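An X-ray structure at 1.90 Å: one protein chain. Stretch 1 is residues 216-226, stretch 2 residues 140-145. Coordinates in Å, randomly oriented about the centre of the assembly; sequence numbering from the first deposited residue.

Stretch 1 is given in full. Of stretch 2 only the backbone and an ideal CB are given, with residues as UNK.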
ATOM      1  N   GLU A 216      23.620  -4.823  10.322  1.00 12.14           N
ATOM      2  CA  GLU A 216      24.731  -3.894  10.160  1.00 12.62           C
ATOM      3  C   GLU A 216      24.249  -2.441  10.201  1.00 12.33           C
ATOM      4  O   GLU A 216      24.833  -1.606  10.901  1.00 11.86           O
ATOM      5  CB  GLU A 216      25.457  -4.169   8.841  1.00 12.96           C
ATOM      6  CG  GLU A 216      26.669  -3.289   8.608  1.00 14.73           C
ATOM      7  CD  GLU A 216      27.280  -3.497   7.238  1.00 17.89           C
ATOM      8  OE1 GLU A 216      26.824  -4.396   6.498  1.00 20.01           O
ATOM      9  OE2 GLU A 216      28.220  -2.758   6.897  1.00 19.25           O
ATOM     10  N   PHE A 217      23.182  -2.154   9.456  1.00 11.91           N
ATOM     11  CA  PHE A 217      22.592  -0.816   9.439  1.00 12.10           C
ATOM     12  C   PHE A 217      22.119  -0.381  10.823  1.00 12.01           C
ATOM     13  O   PHE A 217      22.372   0.755  11.228  1.00 11.74           O
ATOM     14  CB  PHE A 217      21.435  -0.714   8.432  1.00 11.96           C
ATOM     15  CG  PHE A 217      20.726   0.615   8.466  1.00 12.19           C
ATOM     16  CD1 PHE A 217      21.240   1.708   7.771  1.00 12.61           C
ATOM     17  CD2 PHE A 217      19.563   0.784   9.216  1.00 12.69           C
ATOM     18  CE1 PHE A 217      20.598   2.948   7.811  1.00 12.26           C
ATOM     19  CE2 PHE A 217      18.916   2.024   9.261  1.00 12.38           C
ATOM     20  CZ  PHE A 217      19.438   3.105   8.558  1.00 12.11           C
ATOM     21  N   ILE A 218      21.428  -1.275  11.531  1.00 12.15           N
ATOM     22  CA  ILE A 218      20.931  -0.972  12.878  1.00 12.60           C
ATOM     23  C   ILE A 218      22.088  -0.595  13.811  1.00 13.15           C
ATOM     24  O   ILE A 218      22.041   0.442  14.485  1.00 12.95           O
ATOM     25  CB  ILE A 218      20.098  -2.149  13.492  1.00 12.58           C
ATOM     26  CG1 ILE A 218      18.886  -2.519  12.614  1.00 12.11           C
ATOM     27  CG2 ILE A 218      19.668  -1.830  14.930  1.00 12.16           C
ATOM     28  CD1 ILE A 218      17.836  -1.429  12.444  1.00 11.81           C
ATOM     29  N   GLU A 219      23.126  -1.429  13.824  1.00 13.85           N
ATOM     30  CA  GLU A 219      24.278  -1.232  14.705  1.00 14.67           C
ATOM     31  C   GLU A 219      25.064   0.038  14.384  1.00 15.10           C
ATOM     32  O   GLU A 219      25.434   0.783  15.294  1.00 14.83           O
ATOM     33  CB  GLU A 219      25.197  -2.456  14.677  1.00 15.09           C
ATOM     34  CG  GLU A 219      24.590  -3.705  15.316  1.00 16.51           C
ATOM     35  CD  GLU A 219      24.692  -3.721  16.835  1.00 17.96           C
ATOM     36  OE1 GLU A 219      24.998  -2.673  17.450  1.00 19.31           O
ATOM     37  OE2 GLU A 219      24.463  -4.796  17.420  1.00 18.58           O
ATOM     38  N   LYS A 220      25.316   0.270  13.093  1.00 15.44           N
ATOM     39  CA  LYS A 220      25.975   1.489  12.618  1.00 16.30           C
ATOM     40  C   LYS A 220      25.205   2.741  13.037  1.00 16.34           C
ATOM     41  O   LYS A 220      25.807   3.726  13.478  1.00 16.20           O
ATOM     42  CB  LYS A 220      26.144   1.454  11.095  1.00 16.13           C
ATOM     43  CG  LYS A 220      26.896   2.644  10.499  1.00 17.17           C
ATOM     44  CD  LYS A 220      27.078   2.477   8.995  1.00 17.66           C
ATOM     45  CE  LYS A 220      27.863   3.632   8.388  1.00 19.70           C
ATOM     46  NZ  LYS A 220      27.030   4.856   8.196  1.00 20.50           N
ATOM     47  N   SER A 221      23.879   2.686  12.905  1.00 16.55           N
ATOM     48  CA  SER A 221      23.000   3.796  13.285  1.00 16.89           C
ATOM     49  C   SER A 221      23.090   4.117  14.775  1.00 17.40           C
ATOM     50  O   SER A 221      23.140   5.288  15.161  1.00 17.17           O
ATOM     51  CB  SER A 221      21.549   3.489  12.904  1.00 16.78           C
ATOM     52  OG  SER A 221      21.406   3.366  11.502  1.00 15.85           O
ATOM     53  N   VAL A 222      23.114   3.071  15.600  1.00 17.94           N
ATOM     54  CA  VAL A 222      23.255   3.219  17.048  1.00 18.75           C
ATOM     55  C   VAL A 222      24.577   3.915  17.381  1.00 19.39           C
ATOM     56  O   VAL A 222      24.604   4.880  18.148  1.00 19.36           O
ATOM     57  CB  VAL A 222      23.135   1.853  17.784  1.00 18.54           C
ATOM     58  CG1 VAL A 222      23.465   1.990  19.272  1.00 18.93           C
ATOM     59  CG2 VAL A 222      21.736   1.276  17.616  1.00 18.62           C
ATOM     60  N   LYS A 223      25.665   3.448  16.773  1.00 20.29           N
ATOM     61  CA  LYS A 223      26.986   4.007  17.055  1.00 21.30           C
ATOM     62  C   LYS A 223      27.150   5.458  16.598  1.00 21.80           C
ATOM     63  O   LYS A 223      27.912   6.205  17.206  1.00 21.91           O
ATOM     64  CB  LYS A 223      28.096   3.125  16.468  1.00 21.56           C
ATOM     65  CG  LYS A 223      28.196   1.703  17.048  1.00 22.74           C
ATOM     66  CD  LYS A 223      28.499   1.680  18.551  1.00 24.23           C
ATOM     67  CE  LYS A 223      27.271   1.288  19.368  1.00 24.45           C
ATOM     68  NZ  LYS A 223      27.429   1.624  20.808  1.00 26.28           N
ATOM     69  N   GLU A 224      26.426   5.857  15.551  1.00 22.40           N
ATOM     70  CA  GLU A 224      26.600   7.188  14.952  1.00 23.33           C
ATOM     71  C   GLU A 224      25.770   8.327  15.581  1.00 23.69           C
ATOM     72  O   GLU A 224      26.013   9.498  15.278  1.00 23.70           O
ATOM     73  CB  GLU A 224      26.372   7.140  13.431  1.00 23.22           C
ATOM     74  CG  GLU A 224      24.910   7.000  13.022  1.00 23.87           C
ATOM     75  CD  GLU A 224      24.653   7.298  11.555  1.00 23.89           C
ATOM     76  OE1 GLU A 224      25.063   6.485  10.695  1.00 23.96           O
ATOM     77  OE2 GLU A 224      24.024   8.344  11.269  1.00 24.08           O
ATOM     78  N   VAL A 225      24.809   7.994  16.446  1.00 24.41           N
ATOM     79  CA  VAL A 225      23.893   9.001  17.020  1.00 25.28           C
ATOM     80  C   VAL A 225      24.618  10.208  17.636  1.00 26.06           C
ATOM     81  O   VAL A 225      25.520  10.046  18.464  1.00 26.04           O
ATOM     82  CB  VAL A 225      22.889   8.382  18.041  1.00 25.29           C
ATOM     83  CG1 VAL A 225      22.069   9.466  18.736  1.00 25.40           C
ATOM     84  CG2 VAL A 225      21.956   7.414  17.350  1.00 24.94           C
ATOM     85  N   LYS A 226      24.205  11.402  17.202  1.00 26.76           N
ATOM     86  CA  LYS A 226      24.751  12.695  17.646  1.00 27.52           C
ATOM     87  C   LYS A 226      26.259  12.833  17.431  1.00 27.78           C
ATOM     88  O   LYS A 226      26.719  13.795  16.811  1.00 28.07           O
ATOM     89  CB  LYS A 226      24.363  13.007  19.101  1.00 27.55           C
ATOM     90  CG  LYS A 226      24.894  14.345  19.613  1.00 27.86           C
ATOM     91  CD  LYS A 226      24.324  14.715  20.977  1.00 27.97           C
ATOM     92  CE  LYS A 226      23.122  15.651  20.865  1.00 28.51           C
ATOM     93  NZ  LYS A 226      21.899  14.951  20.400  1.00 28.92           N
ATOM     94  N   UNK A 140      12.253  10.063  14.931  1.00 13.48           N
ATOM     95  CA  UNK A 140      13.152   8.910  14.948  1.00 12.94           C
ATOM     96  C   UNK A 140      14.544   9.321  14.479  1.00 12.43           C
ATOM     97  O   UNK A 140      14.723  10.389  13.884  1.00 12.45           O
ATOM     98  CB  UNK A 140      12.604   7.784  14.069  1.00 12.94           C
ATOM     99  N   UNK A 141      15.528   8.473  14.759  1.00 11.92           N
ATOM    100  CA  UNK A 141      16.893   8.687  14.291  1.00 11.58           C
ATOM    101  C   UNK A 141      17.064   8.265  12.835  1.00 11.64           C
ATOM    102  O   UNK A 141      17.736   8.949  12.062  1.00 11.65           O
ATOM    103  CB  UNK A 141      17.879   7.920  15.175  1.00 11.58           C
ATOM    104  N   UNK A 142      16.448   7.144  12.463  1.00 11.30           N
ATOM    105  CA  UNK A 142      16.527   6.647  11.092  1.00 10.91           C
ATOM    106  C   UNK A 142      15.179   6.203  10.538  1.00 10.75           C
ATOM    107  O   UNK A 142      14.283   5.779  11.275  1.00 10.47           O
ATOM    108  CB  UNK A 142      17.514   5.480  11.022  1.00 10.91           C
ATOM    109  N   UNK A 143      15.063   6.300   9.220  1.00 10.70           N
ATOM    110  CA  UNK A 143      13.878   5.872   8.508  1.00 10.71           C
ATOM    111  C   UNK A 143      14.218   4.701   7.596  1.00 10.22           C
ATOM    112  O   UNK A 143      15.203   4.740   6.852  1.00  9.72           O
ATOM    113  CB  UNK A 143      13.281   7.030   7.705  1.00 10.71           C
ATOM    114  N   UNK A 144      13.405   3.653   7.676  1.00  9.85           N
ATOM    115  CA  UNK A 144      13.601   2.452   6.871  1.00  9.46           C
ATOM    116  C   UNK A 144      12.364   2.256   6.001  1.00  9.30           C
ATOM    117  O   UNK A 144      11.244   2.222   6.516  1.00  9.47           O
ATOM    118  CB  UNK A 144      13.858   1.227   7.750  1.00  9.46           C
ATOM    119  N   UNK A 145      12.562   2.168   4.688  1.00  8.77           N
ATOM    120  CA  UNK A 145      11.459   1.869   3.779  1.00  8.54           C
ATOM    121  C   UNK A 145      11.597   0.436   3.279  1.00  8.43           C
ATOM    122  O   UNK A 145      12.607   0.068   2.672  1.00  8.02           O
ATOM    123  CB  UNK A 145      11.430   2.852   2.607  1.00  8.54           C
TER

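The two segments run nearly antiparallel, helix 216-224 against strand 142-145 at 165°, with axes 10.8 Å apart at their closest. Side chains from both segments fill that space; within the strand, positions 142 and 144 face the helix and 143 does not, while 141, just before the strand, also faces stretch 1.

Position 140 lies before the strand, and its ideal CB has nothing of the helix segment within 5.5 Å. The contact sets no preference here; the residue is Thr140.

Position 141 has phi/psi of -80/-40, a turn-like conformation open to most residues, and its CA-to-CB bond points toward the helix segment. The ideal CB is 4.6 Å from Val225 CG2, so the neighbour is an aliphatic side chain just past the helix. A medium aliphatic or a flat ring could cover it. The residue is His141, whose CD2 packs 3.8 Å from Val225 CG1, while both ring nitrogens are hydrogen-bonded elsewhere in the structure.

The backbone at position 142 is extended, and its ideal CB points toward the helix, 3.9 Å from Phe217 CZ and 4.5 Å from Ser221 OG. That hydroxyl already donates to Phe217 O one turn back (OG to O, 2.8 Å), so it does not call for an acceptor here. Farther out lies the carboxylate of Glu224. The first part of the side chain should be apolar; an aliphatic residue would satisfy that much, but a long one with a positive end could also reach the acid. Lys142 does both. Its CB rests 3.9 Å from Phe217 CZ and its CG 3.5 Å from Ser221 OG; after two m rotamers the chain runs out through two t torsions, and NZ donates to Glu224 OE2 at 2.8 Å, a hydrogen bond within a salt bridge. Glu224 OE1 also forms a salt bridge with Lys220 NZ, at 3.6 Å.

Position 143 points away, as the strand's alternation requires, and nothing of the helix segment lies within 5.5 Å of its ideal CB. Many side chains would do. The residue is Arg143, hydrogen-bonded elsewhere.

Position 144 turns toward the helix again. Its ideal CB is 5.3 Å from Phe217 CE2, a gap that invites an aliphatic chain longer than alanine; Leu, Ile or Met are reasonable candidates. Ile144 fills it: CG1 meets Phe217 CE2 at 3.9 Å, and CD1, extended by a t chi2, reaches Ile218 CD1 at 4.1 Å.

Position 145 is out of reach; it is Val145.

Stretch 2, residues 140-145: THKRIV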
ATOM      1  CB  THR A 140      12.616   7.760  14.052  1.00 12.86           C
ATOM      2  OG1 THR A 140      12.415   8.241  12.715  1.00 13.32           O
ATOM      3  CG2 THR A 140      11.298   7.233  14.587  1.00 12.81           C
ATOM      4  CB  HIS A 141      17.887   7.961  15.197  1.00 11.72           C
ATOM      5  CG  HIS A 141      17.908   8.494  16.595  1.00 11.77           C
ATOM      6  ND1 HIS A 141      17.077   8.017  17.585  1.00 12.04           N
ATOM      7  CD2 HIS A 141      18.629   9.492  17.155  1.00 12.12           C
ATOM      8  CE1 HIS A 141      17.300   8.687  18.702  1.00 13.09           C
ATOM      9  NE2 HIS A 141      18.236   9.588  18.467  1.00 12.05           N
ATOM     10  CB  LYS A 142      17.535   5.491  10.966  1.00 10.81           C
ATOM     11  CG  LYS A 142      18.974   5.831  11.331  1.00 11.11           C
ATOM     12  CD  LYS A 142      19.651   6.731  10.304  1.00 11.36           C
ATOM     13  CE  LYS A 142      21.004   7.204  10.818  1.00 12.64           C
ATOM     14  NZ  LYS A 142      21.624   8.190   9.894  1.00 12.54           N
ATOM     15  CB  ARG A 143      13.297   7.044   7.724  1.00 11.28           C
ATOM     16  CG  ARG A 143      12.720   8.135   8.625  1.00 12.84           C
ATOM     17  CD  ARG A 143      12.603   9.478   7.923  1.00 16.37           C
ATOM     18  NE  ARG A 143      11.593   9.485   6.861  1.00 18.18           N
ATOM     19  CZ  ARG A 143      10.294   9.724   7.048  1.00 18.44           C
ATOM     20  NH1 ARG A 143       9.817   9.961   8.265  1.00 19.00           N
ATOM     21  NH2 ARG A 143       9.465   9.708   6.014  1.00 16.81           N
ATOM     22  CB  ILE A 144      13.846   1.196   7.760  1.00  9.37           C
ATOM     23  CG1 ILE A 144      15.088   1.395   8.642  1.00  9.46           C
ATOM     24  CG2 ILE A 144      13.955  -0.078   6.897  1.00  8.65           C
ATOM     25  CD1 ILE A 144      15.307   0.329   9.698  1.00  9.65           C
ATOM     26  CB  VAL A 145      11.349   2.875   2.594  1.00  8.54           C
ATOM     27  CG1 VAL A 145      10.246   2.454   1.618  1.00  8.76           C
ATOM     28  CG2 VAL A 145      11.070   4.274   3.107  1.00  9.06           C
TER
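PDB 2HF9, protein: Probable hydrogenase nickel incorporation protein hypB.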